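Local coordinates for protein 3-phytase (Klebsiella pneumoniae, PDB 2WNH) that probably hydrolyses phytate (inositol hexakisphosphate) at its 3-phosphate, as a phytase of the histidine acid phosphatase family, at residues B[19-24]-B[284-289]; B[25-30]-B[55-60]; B[169-174]-B[239-244]; B[314-319]-B[338-343]. The protein carries 3 engineered substitutions. All coordinates share one frame; numbering follows the deposited sequence.

Interaction 1. Residues B[19-24]-B[284-289]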
loop_
_atom_site.group_PDB
_atom_site.type_symbol
_atom_site.label_atom_id
_atom_site.label_comp_id
_atom_site.label_asym_id
_atom_site.label_seq_id
_atom_site.Cartn_x
_atom_site.Cartn_y
_atom_site.Cartn_z
ATOM N N VAL B 19 -27.979 -1.843 4.431
ATOM C CA VAL B 19 -27.639 -2.364 5.746
ATOM C C VAL B 19 -28.111 -1.381 6.815
ATOM O O VAL B 19 -27.881 -0.168 6.721
ATOM C CB VAL B 19 -26.093 -2.551 5.900
ATOM C CG1 VAL B 19 -25.754 -3.067 7.308
ATOM C CG2 VAL B 19 -25.513 -3.521 4.843
ATOM N N VAL B 20 -28.774 -1.911 7.851
ATOM C CA VAL B 20 -29.056 -1.130 9.061
ATOM C C VAL B 20 -28.417 -1.887 10.213
ATOM O O VAL B 20 -28.715 -3.068 10.421
ATOM C CB VAL B 20 -30.595 -0.984 9.324
ATOM C CG1 VAL B 20 -30.878 -0.367 10.702
ATOM C CG2 VAL B 20 -31.237 -0.151 8.217
ATOM N N GLU B 21 -27.526 -1.216 10.935
ATOM C CA GLU B 21 -26.772 -1.865 12.004
ATOM C C GLU B 21 -26.860 -1.102 13.329
ATOM O O GLU B 21 -26.750 0.149 13.360
ATOM C CB GLU B 21 -25.306 -1.977 11.574
ATOM C CG GLU B 21 -24.399 -2.672 12.580
ATOM C CD GLU B 21 -23.051 -3.032 11.981
ATOM O OE1 GLU B 21 -22.661 -2.413 10.983
ATOM O OE2 GLU B 21 -22.409 -3.980 12.483
ATOM N N LEU B 22 -27.082 -1.875 14.401
ATOM C CA LEU B 22 -27.116 -1.370 15.775
ATOM C C LEU B 22 -25.983 -2.034 16.552
ATOM O O LEU B 22 -26.076 -3.215 16.893
ATOM C CB LEU B 22 -28.483 -1.676 16.437
ATOM C CG LEU B 22 -28.616 -1.233 17.918
ATOM C CD1 LEU B 22 -28.481 0.300 18.080
ATOM C CD2 LEU B 22 -29.925 -1.730 18.545
ATOM N N SER B 23 -24.949 -1.253 16.867
ATOM C CA SER B 23 -23.742 -1.733 17.510
ATOM C C SER B 23 -23.725 -1.337 18.977
ATOM O O SER B 23 -24.164 -0.238 19.319
ATOM C CB SER B 23 -22.525 -1.083 16.847
ATOM O OG SER B 23 -21.302 -1.532 17.440
ATOM N N ARG B 24 -23.167 -2.209 19.821
ATOM C CA ARG B 24 -22.830 -1.836 21.186
ATOM C C ARG B 24 -21.522 -1.073 21.114
ATOM O O ARG B 24 -20.702 -1.302 20.206
ATOM C CB ARG B 24 -22.637 -3.092 22.073
ATOM C CG ARG B 24 -22.487 -2.746 23.556
ATOM C CD ARG B 24 -22.104 -3.951 24.422
ATOM N NE ARG B 24 -21.757 -3.476 25.783
ATOM C CZ ARG B 24 -21.238 -4.233 26.754
ATOM N NH1 ARG B 24 -21.022 -5.526 26.555
ATOM N NH2 ARG B 24 -20.914 -3.680 27.928
ATOM N N TRP B 284 -25.698 2.246 4.064
ATOM C CA TRP B 284 -25.429 1.689 5.399
ATOM C C TRP B 284 -25.808 2.716 6.466
ATOM O O TRP B 284 -25.237 3.811 6.508
ATOM C CB TRP B 284 -23.938 1.295 5.436
ATOM C CG TRP B 284 -23.381 0.664 6.651
ATOM C CD1 TRP B 284 -24.043 0.204 7.770
ATOM C CD2 TRP B 284 -21.989 0.406 6.863
ATOM N NE1 TRP B 284 -23.113 -0.312 8.679
ATOM C CE2 TRP B 284 -21.854 -0.193 8.137
ATOM C CE3 TRP B 284 -20.838 0.623 6.083
ATOM C CZ2 TRP B 284 -20.601 -0.586 8.660
ATOM C CZ3 TRP B 284 -19.585 0.232 6.600
ATOM C CH2 TRP B 284 -19.484 -0.351 7.889
ATOM N N LEU B 285 -26.799 2.364 7.307
ATOM C CA LEU B 285 -27.186 3.184 8.456
ATOM C C LEU B 285 -26.564 2.485 9.636
ATOM O O LEU B 285 -26.814 1.304 9.864
ATOM C CB LEU B 285 -28.709 3.213 8.624
ATOM C CG LEU B 285 -29.269 4.010 9.818
ATOM C CD1 LEU B 285 -28.899 5.491 9.700
ATOM C CD2 LEU B 285 -30.824 3.816 9.890
ATOM N N LEU B 286 -25.724 3.218 10.347
ATOM C CA LEU B 286 -24.981 2.653 11.466
ATOM C C LEU B 286 -25.332 3.453 12.728
ATOM O O LEU B 286 -25.086 4.671 12.812
ATOM C CB LEU B 286 -23.470 2.686 11.167
ATOM C CG LEU B 286 -22.544 2.334 12.334
ATOM C CD1 LEU B 286 -22.847 0.913 12.824
ATOM C CD2 LEU B 286 -21.053 2.433 11.944
ATOM N N LEU B 287 -25.927 2.741 13.685
ATOM C CA LEU B 287 -26.351 3.281 14.973
ATOM C C LEU B 287 -25.477 2.662 16.057
ATOM O O LEU B 287 -25.277 1.452 16.090
ATOM C CB LEU B 287 -27.809 2.907 15.245
ATOM C CG LEU B 287 -28.824 3.215 14.138
ATOM C CD1 LEU B 287 -30.215 2.746 14.590
ATOM C CD2 LEU B 287 -28.835 4.699 13.805
ATOM N N VAL B 288 -24.985 3.497 16.964
ATOM C CA VAL B 288 -24.071 3.001 17.975
ATOM C C VAL B 288 -24.603 3.422 19.349
ATOM O O VAL B 288 -24.722 4.620 19.643
ATOM C CB VAL B 288 -22.620 3.489 17.711
ATOM C CG1 VAL B 288 -21.653 2.867 18.721
ATOM C CG2 VAL B 288 -22.172 3.097 16.258
ATOM N N ALA B 289 -24.897 2.419 20.167
ATOM C CA ALA B 289 -25.519 2.651 21.473
ATOM C C ALA B 289 -25.067 1.604 22.497
ATOM O O ALA B 289 -23.890 1.235 22.552
ATOM C CB ALA B 289 -27.053 2.709 21.341
#
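Glu21 and Trp284 lie side by side on one face of two parallel strands, 19-24 and 284-289, in the buried mixed sheet of the alpha/beta part of this histidine acid phosphatase. With CG anti to the backbone N (chi1 -178°) and its chain extended, Glu21 runs alongside the indole and brings OE1 to Trp284 NE1 at 3.2 Å. The N-H points only roughly at the oxygen (140°), and carboxylate and ring are nearly coplanar, with Glu21 CB at the ring edge. The other oxygen, OE2, is held by Lys67 in a salt bridge and by Ser320 OG. These partners make a buried glutamate tolerable, although Glu71 close to OE1 probably makes the second charge costly and may favour protonation of one of the two acids.

Leu287 faces the other way. Its N donates to Glu21 O at 2.7 Å and its O accepts from Ser23 N at 2.8 Å, the staggered bonding of parallel strands. Leu287 CB touches both Glu21 O and Leu22 CD1, the latter 3.9 Å away; an aliphatic residue suits this buried face, which also carries Val20, Leu22 and Leu285. On the Trp284 face, Leu286 CD1 packs alongside the CB-CG part of Glu21, 3.9 Å from CG. At the start of the pair, Val19 CG1 meets Trp284 CD1 obliquely at 3.7 Å.

Interaction 2. Residues B[25-30]-B[55-60]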
loop_
_atom_site.group_PDB
_atom_site.type_symbol
_atom_site.label_atom_id
_atom_site.label_comp_id
_atom_site.label_asym_id
_atom_site.label_seq_id
_atom_site.Cartn_x
_atom_site.Cartn_y
_atom_site.Cartn_z
ATOM N N HIS B 25 -21.305 -0.184 22.073
ATOM C CA HIS B 25 -19.971 0.405 22.217
ATOM C C HIS B 25 -18.921 -0.692 22.493
ATOM O O HIS B 25 -19.259 -1.832 22.847
ATOM C CB HIS B 25 -19.994 1.471 23.309
ATOM C CG HIS B 25 -20.410 0.943 24.641
ATOM N ND1 HIS B 25 -19.601 0.134 25.411
ATOM C CD2 HIS B 25 -21.562 1.108 25.339
ATOM C CE1 HIS B 25 -20.237 -0.178 26.531
ATOM N NE2 HIS B 25 -21.428 0.399 26.509
ATOM N N GLY B 26 -17.656 -0.359 22.263
ATOM C CA GLY B 26 -16.556 -1.275 22.555
ATOM C C GLY B 26 -16.234 -1.346 24.041
ATOM O O GLY B 26 -16.969 -0.812 24.885
ATOM N N ILE B 27 -15.131 -2.022 24.351
ATOM C CA ILE B 27 -14.714 -2.248 25.741
ATOM C C ILE B 27 -14.554 -0.952 26.545
ATOM O O ILE B 27 -13.956 0.016 26.084
ATOM C CB ILE B 27 -13.408 -3.078 25.781
ATOM C CG1 ILE B 27 -13.609 -4.413 25.039
ATOM C CG2 ILE B 27 -12.896 -3.263 27.235
ATOM C CD1 ILE B 27 -12.306 -5.035 24.584
ATOM N N ARG B 28 -15.134 -0.937 27.753
ATOM C CA ARG B 28 -14.980 0.178 28.709
ATOM C C ARG B 28 -14.621 -0.420 30.078
ATOM O O ARG B 28 -14.921 -1.597 30.328
ATOM C CB ARG B 28 -16.308 0.940 28.884
ATOM C CG ARG B 28 -17.501 0.030 29.147
ATOM C CD ARG B 28 -18.637 0.812 29.826
ATOM N NE ARG B 28 -19.752 -0.074 30.155
ATOM C CZ ARG B 28 -19.758 -0.933 31.173
ATOM N NH1 ARG B 28 -18.721 -1.018 32.014
ATOM N NH2 ARG B 28 -20.829 -1.706 31.365
ATOM N N PRO B 29 -14.004 0.400 30.963
ATOM C CA PRO B 29 -13.878 -0.020 32.372
ATOM C C PRO B 29 -15.277 0.050 32.972
ATOM O O PRO B 29 -16.211 0.526 32.309
ATOM C CB PRO B 29 -12.998 1.073 32.989
ATOM C CG PRO B 29 -12.358 1.797 31.783
ATOM C CD PRO B 29 -13.443 1.738 30.743
ATOM N N PRO B 30 -15.437 -0.383 34.240
ATOM C CA PRO B 30 -16.743 -0.196 34.879
ATOM C C PRO B 30 -17.168 1.271 34.801
ATOM O O PRO B 30 -16.326 2.159 34.770
ATOM C CB PRO B 30 -16.468 -0.580 36.358
ATOM C CG PRO B 30 -14.985 -0.544 36.508
ATOM C CD PRO B 30 -14.455 -0.982 35.160
ATOM N N GLU B 55 -15.466 5.106 29.838
ATOM C CA GLU B 55 -15.025 5.570 28.495
ATOM C C GLU B 55 -14.472 4.411 27.663
ATOM O O GLU B 55 -14.180 3.337 28.203
ATOM C CB GLU B 55 -14.037 6.736 28.603
ATOM C CG GLU B 55 -14.670 7.945 29.282
ATOM C CD GLU B 55 -13.826 9.203 29.213
ATOM O OE1 GLU B 55 -12.731 9.204 28.603
ATOM O OE2 GLU B 55 -14.275 10.217 29.787
ATOM N N LEU B 56 -14.383 4.598 26.338
ATOM C CA LEU B 56 -13.904 3.504 25.470
ATOM C C LEU B 56 -12.379 3.371 25.655
ATOM O O LEU B 56 -11.636 4.360 25.531
ATOM C CB LEU B 56 -14.213 3.798 23.999
ATOM C CG LEU B 56 -13.744 2.745 22.972
ATOM C CD1 LEU B 56 -14.575 1.483 23.068
ATOM C CD2 LEU B 56 -13.808 3.300 21.528
ATOM N N THR B 57 -11.913 2.160 25.945
ATOM C CA THR B 57 -10.469 1.969 26.141
ATOM C C THR B 57 -9.757 1.926 24.791
ATOM O O THR B 57 -10.403 1.694 23.764
ATOM C CB THR B 57 -10.155 0.668 26.887
ATOM O OG1 THR B 57 -10.410 -0.459 26.039
ATOM C CG2 THR B 57 -11.000 0.557 28.170
ATOM N N GLY B 58 -8.428 2.112 24.805
ATOM C CA GLY B 58 -7.658 2.064 23.561
ATOM C C GLY B 58 -7.765 0.677 22.941
ATOM O O GLY B 58 -7.956 0.532 21.732
ATOM N N HIS B 59 -7.631 -0.360 23.764
ATOM C CA HIS B 59 -7.779 -1.729 23.293
ATOM C C HIS B 59 -9.188 -1.941 22.699
ATOM O O HIS B 59 -9.366 -2.586 21.639
ATOM C CB HIS B 59 -7.499 -2.688 24.457
ATOM C CG HIS B 59 -7.614 -4.142 24.110
ATOM N ND1 HIS B 59 -6.505 -4.953 23.984
ATOM C CD2 HIS B 59 -8.695 -4.945 23.924
ATOM C CE1 HIS B 59 -6.901 -6.191 23.721
ATOM N NE2 HIS B 59 -8.223 -6.212 23.683
ATOM N N GLY B 60 -10.182 -1.353 23.364
ATOM C CA GLY B 60 -11.564 -1.356 22.848
ATOM C C GLY B 60 -11.656 -0.717 21.474
ATOM O O GLY B 60 -12.300 -1.265 20.579
HETATM O O HOH W 1 -14.060 -3.218 21.863
#
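Ile27 and Thr57 join the two segments by their backbones: Thr57 N donates an almost straight bond (172°) to Ile27 O at 3.0 Å. Packing is closest around this link. Leu56 CD1 sits 3.4 Å from both Ile27 O and Gly26 C, so it occupies the direction a side chain on Gly26 would take; glycine suits the place. Gly60 is similar, because its bare CA lies 3.9 Å from Ile27 CB and lets the helix start come up against the loop. Beside them, Pro29 CD touches Glu55 O at 3.1 Å; the Pro29 ring and the Thr57 side chain run in opposing directions, with CD against methyl CG2. The Thr57 hydroxyl stands between its own N and carbonyl carbon (chi1 71°), where it caps helix 58-77 by accepting from Gly60 N at 2.8 Å; it also bonds Glu220.

Away from this link the fit is looser and includes a bridging water, which takes the N-H of Ile27 and donates to Gly60 O. Ile27 CD1 reaches only the edge of the His59 ring, 3.7 Å from CD2. The imidazole's nitrogens serve other partners, Leu348 O and Asp110 of the second subunit, while Glu55 turns outward to His52 of that subunit. Residues 24-30 spell RHGxRxP, the active-site signature of histidine acid phosphatases, and the contact sets this loop against the N terminus of helix 58-77.

Interaction 3. Residues B[169-174]-B[239-244]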
loop_
_atom_site.group_PDB
_atom_site.type_symbol
_atom_site.label_atom_id
_atom_site.label_comp_id
_atom_site.label_asym_id
_atom_site.label_seq_id
_atom_site.Cartn_x
_atom_site.Cartn_y
_atom_site.Cartn_z
ATOM N N GLN B 169 -21.145 -19.443 43.393
ATOM C CA GLN B 169 -19.939 -19.951 44.059
ATOM C C GLN B 169 -18.652 -19.658 43.264
ATOM O O GLN B 169 -17.658 -19.185 43.830
ATOM C CB GLN B 169 -20.110 -21.449 44.369
ATOM C CG GLN B 169 -18.900 -22.133 45.022
ATOM C CD GLN B 169 -18.387 -21.439 46.291
ATOM O OE1 GLN B 169 -19.162 -20.918 47.109
ATOM N NE2 GLN B 169 -17.064 -21.448 46.462
ATOM N N LEU B 170 -18.700 -19.885 41.952
ATOM C CA LEU B 170 -17.587 -19.513 41.062
ATOM C C LEU B 170 -17.266 -18.031 41.125
ATOM O O LEU B 170 -16.092 -17.662 41.151
ATOM C CB LEU B 170 -17.855 -19.947 39.621
ATOM C CG LEU B 170 -17.989 -21.445 39.338
ATOM C CD1 LEU B 170 -18.313 -21.642 37.886
ATOM C CD2 LEU B 170 -16.726 -22.216 39.708
ATOM N N LEU B 171 -18.293 -17.175 41.145
ATOM C CA LEU B 171 -18.069 -15.737 41.273
ATOM C C LEU B 171 -17.433 -15.389 42.624
ATOM O O LEU B 171 -16.493 -14.601 42.682
ATOM C CB LEU B 171 -19.362 -14.931 41.040
ATOM C CG LEU B 171 -19.239 -13.397 41.118
ATOM C CD1 LEU B 171 -18.311 -12.809 40.010
ATOM C CD2 LEU B 171 -20.592 -12.728 41.066
ATOM N N LYS B 172 -17.948 -15.986 43.699
ATOM C CA LYS B 172 -17.411 -15.759 45.044
ATOM C C LYS B 172 -15.928 -16.104 45.107
ATOM O O LYS B 172 -15.127 -15.319 45.625
ATOM C CB LYS B 172 -18.191 -16.574 46.087
ATOM C CG LYS B 172 -17.985 -16.077 47.508
ATOM C CD LYS B 172 -18.804 -16.884 48.503
ATOM C CE LYS B 172 -18.779 -16.248 49.893
ATOM N NZ LYS B 172 -19.932 -16.721 50.739
ATOM N N GLN B 173 -15.573 -17.266 44.564
ATOM C CA GLN B 173 -14.170 -17.717 44.499
ATOM C C GLN B 173 -13.247 -16.708 43.813
ATOM O O GLN B 173 -12.083 -16.549 44.206
ATOM C CB GLN B 173 -14.072 -19.037 43.751
ATOM C CG GLN B 173 -14.558 -20.243 44.527
ATOM C CD GLN B 173 -14.690 -21.493 43.660
ATOM O OE1 GLN B 173 -15.373 -22.445 44.033
ATOM N NE2 GLN B 173 -14.043 -21.490 42.499
ATOM N N ALA B 174 -13.763 -16.037 42.784
ATOM C CA ALA B 174 -12.958 -15.109 41.993
ATOM C C ALA B 174 -12.775 -13.765 42.686
ATOM O O ALA B 174 -11.702 -13.159 42.584
ATOM C CB ALA B 174 -13.590 -14.910 40.594
ATOM N N THR B 239 -16.778 -17.538 30.809
ATOM C CA THR B 239 -17.985 -18.196 30.278
ATOM C C THR B 239 -18.861 -18.786 31.386
ATOM O O THR B 239 -20.096 -18.628 31.369
ATOM C CB THR B 239 -17.600 -19.298 29.272
ATOM O OG1 THR B 239 -16.883 -18.703 28.187
ATOM C CG2 THR B 239 -18.833 -20.019 28.741
ATOM N N ALA B 240 -18.220 -19.440 32.354
ATOM C CA ALA B 240 -18.925 -20.064 33.478
ATOM C C ALA B 240 -19.685 -19.070 34.363
ATOM O O ALA B 240 -20.616 -19.468 35.052
ATOM C CB ALA B 240 -17.935 -20.851 34.322
ATOM N N LEU B 241 -19.283 -17.795 34.357
ATOM C CA LEU B 241 -19.926 -16.762 35.166
ATOM C C LEU B 241 -21.116 -16.099 34.484
ATOM O O LEU B 241 -21.928 -15.453 35.155
ATOM C CB LEU B 241 -18.919 -15.683 35.581
ATOM C CG LEU B 241 -17.708 -16.190 36.355
ATOM C CD1 LEU B 241 -16.673 -15.092 36.546
ATOM C CD2 LEU B 241 -18.155 -16.757 37.701
ATOM N N LEU B 242 -21.195 -16.226 33.156
ATOM C CA LEU B 242 -22.118 -15.423 32.349
ATOM C C LEU B 242 -23.601 -15.712 32.589
ATOM O O LEU B 242 -24.453 -14.839 32.355
ATOM C CB LEU B 242 -21.771 -15.542 30.849
ATOM C CG LEU B 242 -20.420 -14.947 30.446
ATOM C CD1 LEU B 242 -20.164 -15.181 28.951
ATOM C CD2 LEU B 242 -20.305 -13.450 30.817
ATOM N N PRO B 243 -23.920 -16.915 33.071
ATOM C CA PRO B 243 -25.307 -17.242 33.426
ATOM C C PRO B 243 -25.967 -16.195 34.352
ATOM O O PRO B 243 -27.169 -15.934 34.256
ATOM C CB PRO B 243 -25.354 -18.638 34.034
ATOM N N LEU B 244 -25.188 -15.577 35.237
ATOM C CA LEU B 244 -25.714 -14.519 36.102
ATOM C C LEU B 244 -26.106 -13.271 35.313
ATOM O O LEU B 244 -27.048 -12.562 35.659
ATOM C CB LEU B 244 -24.694 -14.156 37.185
ATOM C CG LEU B 244 -24.603 -15.152 38.349
ATOM C CD1 LEU B 244 -23.367 -14.863 39.216
ATOM C CD2 LEU B 244 -25.867 -15.067 39.180
#
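Leu241 presses one methyl, CD2, against the backbone of helix 165-175, 3.5 Å from Leu171 N and 3.7 Å from Leu170 CB. Its CG lies anti to the carbonyl carbon (chi1 -57°), which carries the branched end across to the helix although CB itself does not head there. On one side of this methyl, Leu170 reaches along with CD1 to touch Ala240 CB at 3.7 Å; the small alanine leaves room for the longer chain. On the other, Leu171, with CG anti to its backbone N (chi1 -179°), sends CD2 obliquely over Leu244 CD1 at 4.0 Å. The side chains that meet are all apolar, and no hydrogen bond joins the segments.

The contact belongs to the helical part of the histidine acid phosphatase fold, where helix 165-175 lies against the turn at 239-242 and Leu244 of the helix that follows. Helix 204-219 lines the same core: Met207 and Leu214 pack on Leu171, and Leu204 on Leu244.

A type I beta turn from Thr239 to Leu242, closed by Leu242 N to Thr239 O at 3.2 Å, places Ala240 and Leu241 at its two central positions, with Ala240 CB facing the helix, while Leu241 gets there through its branched end. Thr239 OG1 ties the turn to Gly309 O. On the exposed back of helix 165-175, Gln169 NE2 donates to Gln173 OE1 one turn on, at 3.1 Å, within both amide planes.

Interaction 4. Residues B[314-319]-B[338-343]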
loop_
_atom_site.group_PDB
_atom_site.type_symbol
_atom_site.label_atom_id
_atom_site.label_comp_id
_atom_site.label_asym_id
_atom_site.label_seq_id
_atom_site.Cartn_x
_atom_site.Cartn_y
_atom_site.Cartn_z
ATOM N N ASN B 314 -26.186 -13.057 25.351
ATOM C CA ASN B 314 -25.067 -12.190 25.735
ATOM C C ASN B 314 -24.753 -11.200 24.605
ATOM O O ASN B 314 -24.790 -11.575 23.427
ATOM C CB ASN B 314 -23.813 -13.006 26.074
ATOM C CG ASN B 314 -22.698 -12.152 26.604
ATOM O OD1 ASN B 314 -21.930 -11.560 25.841
ATOM N ND2 ASN B 314 -22.591 -12.079 27.922
ATOM N N ILE B 315 -24.492 -9.949 24.979
ATOM C CA ILE B 315 -24.151 -8.882 24.031
ATOM C C ILE B 315 -22.716 -8.357 24.320
ATOM O O ILE B 315 -22.520 -7.479 25.174
ATOM C CB ILE B 315 -25.211 -7.717 24.117
ATOM C CG1 ILE B 315 -26.640 -8.234 23.889
ATOM C CG2 ILE B 315 -24.870 -6.556 23.146
ATOM C CD1 ILE B 315 -27.715 -7.380 24.641
ATOM N N PRO B 316 -21.695 -8.923 23.643
ATOM C CA PRO B 316 -20.305 -8.511 23.845
ATOM C C PRO B 316 -19.976 -7.100 23.385
ATOM O O PRO B 316 -20.687 -6.515 22.555
ATOM C CB PRO B 316 -19.518 -9.536 23.003
ATOM C CG PRO B 316 -20.427 -10.742 22.932
ATOM C CD PRO B 316 -21.780 -10.080 22.734
ATOM N N PRO B 317 -18.896 -6.520 23.921
ATOM C CA PRO B 317 -18.490 -5.191 23.427
ATOM C C PRO B 317 -18.209 -5.211 21.921
ATOM O O PRO B 317 -17.609 -6.183 21.404
ATOM C CB PRO B 317 -17.194 -4.910 24.207
ATOM C CG PRO B 317 -16.733 -6.288 24.670
ATOM C CD PRO B 317 -18.006 -7.020 24.979
ATOM N N GLY B 318 -18.650 -4.161 21.238
ATOM C CA GLY B 318 -18.511 -4.028 19.795
ATOM C C GLY B 318 -19.315 -5.041 18.982
ATOM O O GLY B 318 -19.118 -5.150 17.776
ATOM N N SER B 319 -20.228 -5.776 19.620
ATOM C CA SER B 319 -21.108 -6.689 18.897
ATOM C C SER B 319 -22.233 -5.874 18.240
ATOM O O SER B 319 -22.436 -4.710 18.594
ATOM C CB SER B 319 -21.704 -7.717 19.862
ATOM O OG SER B 319 -22.598 -7.085 20.776
ATOM N N VAL B 338 -31.430 -11.059 8.966
ATOM C CA VAL B 338 -31.376 -10.471 10.301
ATOM C C VAL B 338 -30.404 -11.317 11.105
ATOM O O VAL B 338 -30.538 -12.542 11.162
ATOM C CB VAL B 338 -32.778 -10.526 10.977
ATOM C CG1 VAL B 338 -32.699 -9.956 12.378
ATOM C CG2 VAL B 338 -33.782 -9.770 10.146
ATOM N N TYR B 339 -29.390 -10.692 11.708
ATOM C CA TYR B 339 -28.439 -11.495 12.480
ATOM C C TYR B 339 -27.778 -10.720 13.596
ATOM O O TYR B 339 -27.834 -9.485 13.625
ATOM C CB TYR B 339 -27.379 -12.150 11.571
ATOM C CG TYR B 339 -26.549 -11.205 10.745
ATOM C CD1 TYR B 339 -26.986 -10.790 9.496
ATOM C CD2 TYR B 339 -25.310 -10.751 11.207
ATOM C CE1 TYR B 339 -26.221 -9.936 8.725
ATOM C CE2 TYR B 339 -24.515 -9.892 10.426
ATOM C CZ TYR B 339 -24.998 -9.485 9.195
ATOM O OH TYR B 339 -24.264 -8.660 8.359
ATOM N N PHE B 340 -27.177 -11.458 14.526
ATOM C CA PHE B 340 -26.403 -10.874 15.587
ATOM C C PHE B 340 -24.985 -11.403 15.441
ATOM O O PHE B 340 -24.789 -12.586 15.148
ATOM C CB PHE B 340 -26.953 -11.261 16.965
ATOM C CG PHE B 340 -26.160 -10.674 18.105
ATOM C CD1 PHE B 340 -26.183 -9.301 18.362
ATOM C CD2 PHE B 340 -25.355 -11.487 18.901
ATOM C CE1 PHE B 340 -25.427 -8.737 19.391
ATOM C CE2 PHE B 340 -24.600 -10.919 19.951
ATOM C CZ PHE B 340 -24.638 -9.552 20.187
ATOM N N GLN B 341 -24.010 -10.516 15.598
ATOM C CA GLN B 341 -22.607 -10.903 15.449
ATOM C C GLN B 341 -21.746 -10.356 16.575
ATOM O O GLN B 341 -22.001 -9.251 17.065
ATOM C CB GLN B 341 -22.067 -10.434 14.080
ATOM C CG GLN B 341 -21.925 -8.919 13.964
ATOM C CD GLN B 341 -21.505 -8.482 12.568
ATOM O OE1 GLN B 341 -20.711 -9.152 11.915
ATOM N NE2 GLN B 341 -22.056 -7.367 12.104
ATOM N N ALA B 342 -20.708 -11.124 16.933
ATOM C CA ALA B 342 -19.704 -10.739 17.952
ATOM C C ALA B 342 -18.385 -11.462 17.740
ATOM O O ALA B 342 -18.323 -12.452 17.033
ATOM C CB ALA B 342 -20.219 -11.086 19.359
ATOM N N GLN B 343 -17.343 -10.987 18.398
ATOM C CA GLN B 343 -16.129 -11.786 18.497
ATOM C C GLN B 343 -16.139 -12.572 19.793
ATOM O O GLN B 343 -16.682 -12.108 20.801
ATOM C CB GLN B 343 -14.901 -10.891 18.468
ATOM C CG GLN B 343 -14.639 -10.295 17.093
ATOM C CD GLN B 343 -13.191 -9.840 16.953
ATOM O OE1 GLN B 343 -12.329 -10.557 16.387
ATOM N NE2 GLN B 343 -12.908 -8.663 17.465
HETATM O O HOH W 2 -17.863 -8.457 19.675
#
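A type II beta turn, Pro316 to Ser319, lays its two end residues against Phe340 and Ala342 near the end of strand 334-342. Pro317 supplies the restricted phi of the second position, Gly318 the positive phi (66°) of the third. Pro316 O receives two donors, the backbone N and the hydroxyl of Ser319. Ser319 OG meets Pro316 O at 2.7 Å on an in-plane lone pair, a reach made possible because OG stands between the backbone N and carbonyl carbon (chi1 68°).

Ser319 OG also comes obliquely to the tip of the Phe340 ring, 3.3 Å from CZ. Pro316 CD meets the ring at its edge, 3.9 Å from Phe340 CZ, while Asn314 O, which accepts from Trp305 NE1, lies 3.5 Å from Phe340 CE2. Trp305 also stacks on the phenyl group. The turn leads straight into strand 320-328, which pairs antiparallel with 334-342 in the mixed sheet, so the entry to one strand packs on the end of its partner.

Further on, Ala342 CB touches both Pro316 CG, at 3.6 Å, and Ser319 CB; the small methyl lets the turn come close to the strand. Ser319 CB also packs closely on Gln341 O. The side chain of Gln343 lies about 6 Å from that of His358, a magnesium-binding residue, though no magnesium is bound to this chain. Where the segments draw apart, a water accepts from Gln343 N and donates to Pro317 O, 2.9 Å from each.

In the fold
From the N terminus, strand 14-24 enters interaction 1 and runs directly into the signature loop of interaction 2. Interaction 2 closes a short loop at 55-60; interaction 3 then closes one of its own in the helical region. Both lie within the long loop that interaction 1 shuts when strand 284-289 joins the sheet; they follow in series. Interaction 4 comes after and closes the beta hairpin of strands 320-328 and 334-342. Three contacts meet where strand 19-24 ends: Ala289 O probably bonds His25 N, Arg24 N bonds Ser319 O, and Gly318 N probably donates to His25 O. Interaction 3 stands apart, touching only interaction 4, through Leu242 and Asn314.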